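Local coordinates for protein 3',5'-cyclic-nucleotide phosphodiesterase 1 (Saccharomyces cerevisiae, PDB 4OJV) that is a class-II cyclic-nucleotide phosphodiesterase of the metallo-hydrolase/oxidoreductase clan that holds two zinc ions, at residues 122-127 with 151-156. Numbering follows the deposited sequence.
Sequences TDYYIT and KKKTIW
At Lys152, the backbone O reaches Thr122 O through a water that donates to both carbonyls and also hydrogen-bonds Thr154 OG1. Lys153 brings CD to the edge of the Tyr124 ring, in plane, near CE1 (3.8 Å), while Phe118 forms a cation-pi pair with the same lysine. Thr154 N donates to Thr122 O, and Thr154 O accepts from Tyr124 N (2.9 Å). These parallel strands, inclined by 17°, are the two strands of a beta-alpha-beta unit in a mixed sheet; the connecting helix 135-140 lays Leu137 against Tyr124, Ile126 and Ile155. On that helix-facing side, Ile155 CG2 touches Ile126 CG1 (3.7 Å). Trp156 lies on the other face with Asp123, Thr154 and Tyr125. Its N donates a hydrogen bond to Tyr124 O (2.8 Å) and its O accepts one from Ile126 N (3.0 Å). One indole face stacks, offset, on the Tyr125 ring, five-membered ring to phenol centroids 4.6 Å apart, planes 8° from parallel. Thr154 CG2 sits over the opposite indole face, near the rim. NE1 points straight at Asp123 OD1 (2.8 Å, 179°), which lies in the indole plane although NE1 stands above the carboxylate plane; Thr122 OG1 and Thr200 OG1 hold the other oxygen, OD2.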
ATOM      1  N   THR A 122     -15.881  11.934   1.008  1.00 16.45           N
ATOM      2  CA  THR A 122     -17.112  11.606   1.748  1.00 19.72           C
ATOM      3  C   THR A 122     -17.531  10.144   1.566  1.00 17.89           C
ATOM      4  O   THR A 122     -18.073   9.504   2.480  1.00 17.94           O
ATOM      5  CB  THR A 122     -18.305  12.503   1.311  1.00 18.72           C
ATOM      6  OG1 THR A 122     -18.585  12.352  -0.100  1.00 22.27           O
ATOM      7  CG2 THR A 122     -18.065  13.973   1.645  1.00 22.13           C
ATOM      8  N   ASP A 123     -17.276   9.626   0.373  1.00 13.46           N
ATOM      9  CA  ASP A 123     -17.891   8.395  -0.086  1.00 11.73           C
ATOM     10  C   ASP A 123     -16.896   7.652  -0.963  1.00 10.56           C
ATOM     11  O   ASP A 123     -16.288   8.240  -1.859  1.00 10.79           O
ATOM     12  CB  ASP A 123     -19.146   8.681  -0.939  1.00 14.52           C
ATOM     13  CG  ASP A 123     -20.290   9.344  -0.164  1.00 15.99           C
ATOM     14  OD1 ASP A 123     -20.976   8.673   0.625  1.00 16.13           O
ATOM     15  OD2 ASP A 123     -20.541  10.529  -0.426  1.00 20.28           O
ATOM     16  N   TYR A 124     -16.755   6.355  -0.712  1.00  9.48           N
ATOM     17  CA  TYR A 124     -16.021   5.448  -1.589  1.00  9.28           C
ATOM     18  C   TYR A 124     -17.011   4.510  -2.257  1.00  9.72           C
ATOM     19  O   TYR A 124     -17.924   4.004  -1.588  1.00 11.43           O
ATOM     20  CB  TYR A 124     -15.058   4.577  -0.790  1.00  9.78           C
ATOM     21  CG  TYR A 124     -13.886   5.255  -0.129  1.00  9.67           C
ATOM     22  CD1 TYR A 124     -14.036   5.949   1.067  1.00 11.28           C
ATOM     23  CD2 TYR A 124     -12.610   5.148  -0.674  1.00 10.01           C
ATOM     24  CE1 TYR A 124     -12.946   6.543   1.689  1.00 12.41           C
ATOM     25  CE2 TYR A 124     -11.513   5.732  -0.054  1.00 10.78           C
ATOM     26  CZ  TYR A 124     -11.694   6.425   1.123  1.00 11.52           C
ATOM     27  OH  TYR A 124     -10.620   6.989   1.773  1.00 13.07           O
ATOM     28  N   TYR A 125     -16.808   4.255  -3.549  1.00  9.14           N
ATOM     29  CA  TYR A 125     -17.556   3.234  -4.275  1.00  9.11           C
ATOM     30  C   TYR A 125     -16.555   2.157  -4.640  1.00  9.26           C
ATOM     31  O   TYR A 125     -15.705   2.354  -5.507  1.00  9.82           O
ATOM     32  CB  TYR A 125     -18.243   3.850  -5.504  1.00 10.15           C
ATOM     33  CG  TYR A 125     -19.323   4.820  -5.089  1.00  9.79           C
ATOM     34  CD1 TYR A 125     -19.025   6.160  -4.857  1.00 10.33           C
ATOM     35  CD2 TYR A 125     -20.628   4.387  -4.862  1.00 11.28           C
ATOM     36  CE1 TYR A 125     -20.008   7.050  -4.444  1.00 12.09           C
ATOM     37  CE2 TYR A 125     -21.610   5.262  -4.441  1.00 11.79           C
ATOM     38  CZ  TYR A 125     -21.291   6.585  -4.228  1.00 12.20           C
ATOM     39  OH  TYR A 125     -22.262   7.472  -3.814  1.00 15.85           O
ATOM     40  N   ILE A 126     -16.634   1.028  -3.946  1.00  9.28           N
ATOM     41  CA  ILE A 126     -15.633  -0.026  -4.072  1.00  9.60           C
ATOM     42  C   ILE A 126     -16.131  -1.073  -5.056  1.00  9.49           C
ATOM     43  O   ILE A 126     -17.297  -1.483  -4.998  1.00 10.15           O
ATOM     44  CB  ILE A 126     -15.316  -0.657  -2.688  1.00  9.84           C
ATOM     45  CG1 ILE A 126     -14.857   0.424  -1.689  1.00 10.53           C
ATOM     46  CG2 ILE A 126     -14.279  -1.773  -2.815  1.00 10.56           C
ATOM     47  CD1 ILE A 126     -13.607   1.195  -2.083  1.00 11.04           C
ATOM     48  N   THR A 127     -15.253  -1.483  -5.969  1.00  9.42           N
ATOM     49  CA  THR A 127     -15.654  -2.417  -7.022  1.00  9.47           C
ATOM     50  C   THR A 127     -15.585  -3.876  -6.578  1.00  9.43           C
ATOM     51  O   THR A 127     -16.413  -4.699  -6.953  1.00 10.56           O
ATOM     52  CB  THR A 127     -14.814  -2.221  -8.301  1.00  9.76           C
ATOM     53  OG1 THR A 127     -13.439  -2.559  -8.036  1.00  9.76           O
ATOM     54  CG2 THR A 127     -14.952  -0.789  -8.839  1.00 10.35           C
ATOM     55  N   LYS A 151     -16.069  15.093   9.810  1.00 29.75           N
ATOM     56  CA  LYS A 151     -16.611  14.656   8.532  1.00 28.24           C
ATOM     57  C   LYS A 151     -16.579  13.122   8.495  1.00 27.64           C
ATOM     58  O   LYS A 151     -15.533  12.512   8.724  1.00 31.10           O
ATOM     59  CB  LYS A 151     -15.796  15.235   7.373  1.00 28.56           C
ATOM     60  CG  LYS A 151     -15.879  16.749   7.222  1.00 28.91           C
ATOM     61  CD  LYS A 151     -15.237  17.179   5.914  1.00 31.18           C
ATOM     62  CE  LYS A 151     -15.233  18.688   5.739  1.00 33.68           C
ATOM     63  NZ  LYS A 151     -14.390  19.081   4.573  1.00 30.69           N
ATOM     64  N   LYS A 152     -17.730  12.515   8.216  1.00 23.86           N
ATOM     65  CA  LYS A 152     -17.881  11.058   8.250  1.00 23.89           C
ATOM     66  C   LYS A 152     -17.725  10.459   6.860  1.00 22.73           C
ATOM     67  O   LYS A 152     -18.051  11.107   5.861  1.00 25.27           O
ATOM     68  CB  LYS A 152     -19.245  10.674   8.821  1.00 25.90           C
ATOM     69  CG  LYS A 152     -19.505  11.201  10.225  1.00 26.24           C
ATOM     70  CD  LYS A 152     -20.750  10.578  10.831  1.00 32.45           C
ATOM     71  CE  LYS A 152     -20.943  11.042  12.266  1.00 35.03           C
ATOM     72  NZ  LYS A 152     -22.049  10.313  12.944  1.00 39.63           N
ATOM     73  N   LYS A 153     -17.229   9.223   6.805  1.00 18.18           N
ATOM     74  CA  LYS A 153     -17.037   8.516   5.536  1.00 16.73           C
ATOM     75  C   LYS A 153     -17.933   7.289   5.399  1.00 14.62           C
ATOM     76  O   LYS A 153     -18.173   6.560   6.366  1.00 15.68           O
ATOM     77  CB  LYS A 153     -15.583   8.085   5.360  1.00 16.79           C
ATOM     78  CG  LYS A 153     -14.549   9.207   5.336  1.00 19.82           C
ATOM     79  CD  LYS A 153     -13.229   8.671   4.792  1.00 24.48           C
ATOM     80  CE  LYS A 153     -12.008   9.441   5.270  1.00 26.50           C
ATOM     81  NZ  LYS A 153     -11.812  10.713   4.537  1.00 20.96           N
ATOM     82  N   THR A 154     -18.408   7.067   4.184  1.00 12.46           N
ATOM     83  CA  THR A 154     -19.238   5.923   3.853  1.00 12.02           C
ATOM     84  C   THR A 154     -18.577   5.126   2.738  1.00 11.01           C
ATOM     85  O   THR A 154     -18.105   5.694   1.740  1.00 11.81           O
ATOM     86  CB  THR A 154     -20.659   6.354   3.431  1.00 13.79           C
ATOM     87  OG1 THR A 154     -21.249   7.126   4.480  1.00 17.14           O
ATOM     88  CG2 THR A 154     -21.538   5.143   3.160  1.00 15.33           C
ATOM     89  N   ILE A 155     -18.538   3.810   2.918  1.00 10.38           N
ATOM     90  CA  ILE A 155     -18.008   2.872   1.935  1.00 10.76           C
ATOM     91  C   ILE A 155     -19.216   2.157   1.332  1.00 10.68           C
ATOM     92  O   ILE A 155     -19.967   1.485   2.061  1.00 11.08           O
ATOM     93  CB  ILE A 155     -17.076   1.827   2.591  1.00 11.52           C
ATOM     94  CG1 ILE A 155     -15.895   2.491   3.312  1.00 12.91           C
ATOM     95  CG2 ILE A 155     -16.589   0.838   1.547  1.00 12.52           C
ATOM     96  CD1 ILE A 155     -15.212   1.582   4.318  1.00 15.06           C
ATOM     97  N   TRP A 156     -19.413   2.340   0.028  1.00 10.56           N
ATOM     98  CA  TRP A 156     -20.517   1.743  -0.713  1.00 10.71           C
ATOM     99  C   TRP A 156     -20.036   0.614  -1.570  1.00 10.96           C
ATOM    100  O   TRP A 156     -18.922   0.648  -2.112  1.00 10.85           O
ATOM    101  CB  TRP A 156     -21.141   2.765  -1.640  1.00 11.63           C
ATOM    102  CG  TRP A 156     -21.656   4.013  -0.991  1.00 12.07           C
ATOM    103  CD1 TRP A 156     -20.964   5.185  -0.727  1.00 13.09           C
ATOM    104  CD2 TRP A 156     -23.026   4.262  -0.546  1.00 14.06           C
ATOM    105  NE1 TRP A 156     -21.791   6.121  -0.159  1.00 13.39           N
ATOM    106  CE2 TRP A 156     -23.044   5.630  -0.027  1.00 14.47           C
ATOM    107  CE3 TRP A 156     -24.200   3.517  -0.534  1.00 16.00           C
ATOM    108  CZ2 TRP A 156     -24.198   6.204   0.492  1.00 17.51           C
ATOM    109  CZ3 TRP A 156     -25.358   4.106  -0.014  1.00 18.24           C
ATOM    110  CH2 TRP A 156     -25.352   5.416   0.491  1.00 19.07           C
TER
HETATM  111  O   HOH W   1     -20.229   9.801   4.394  1.00 29.09           O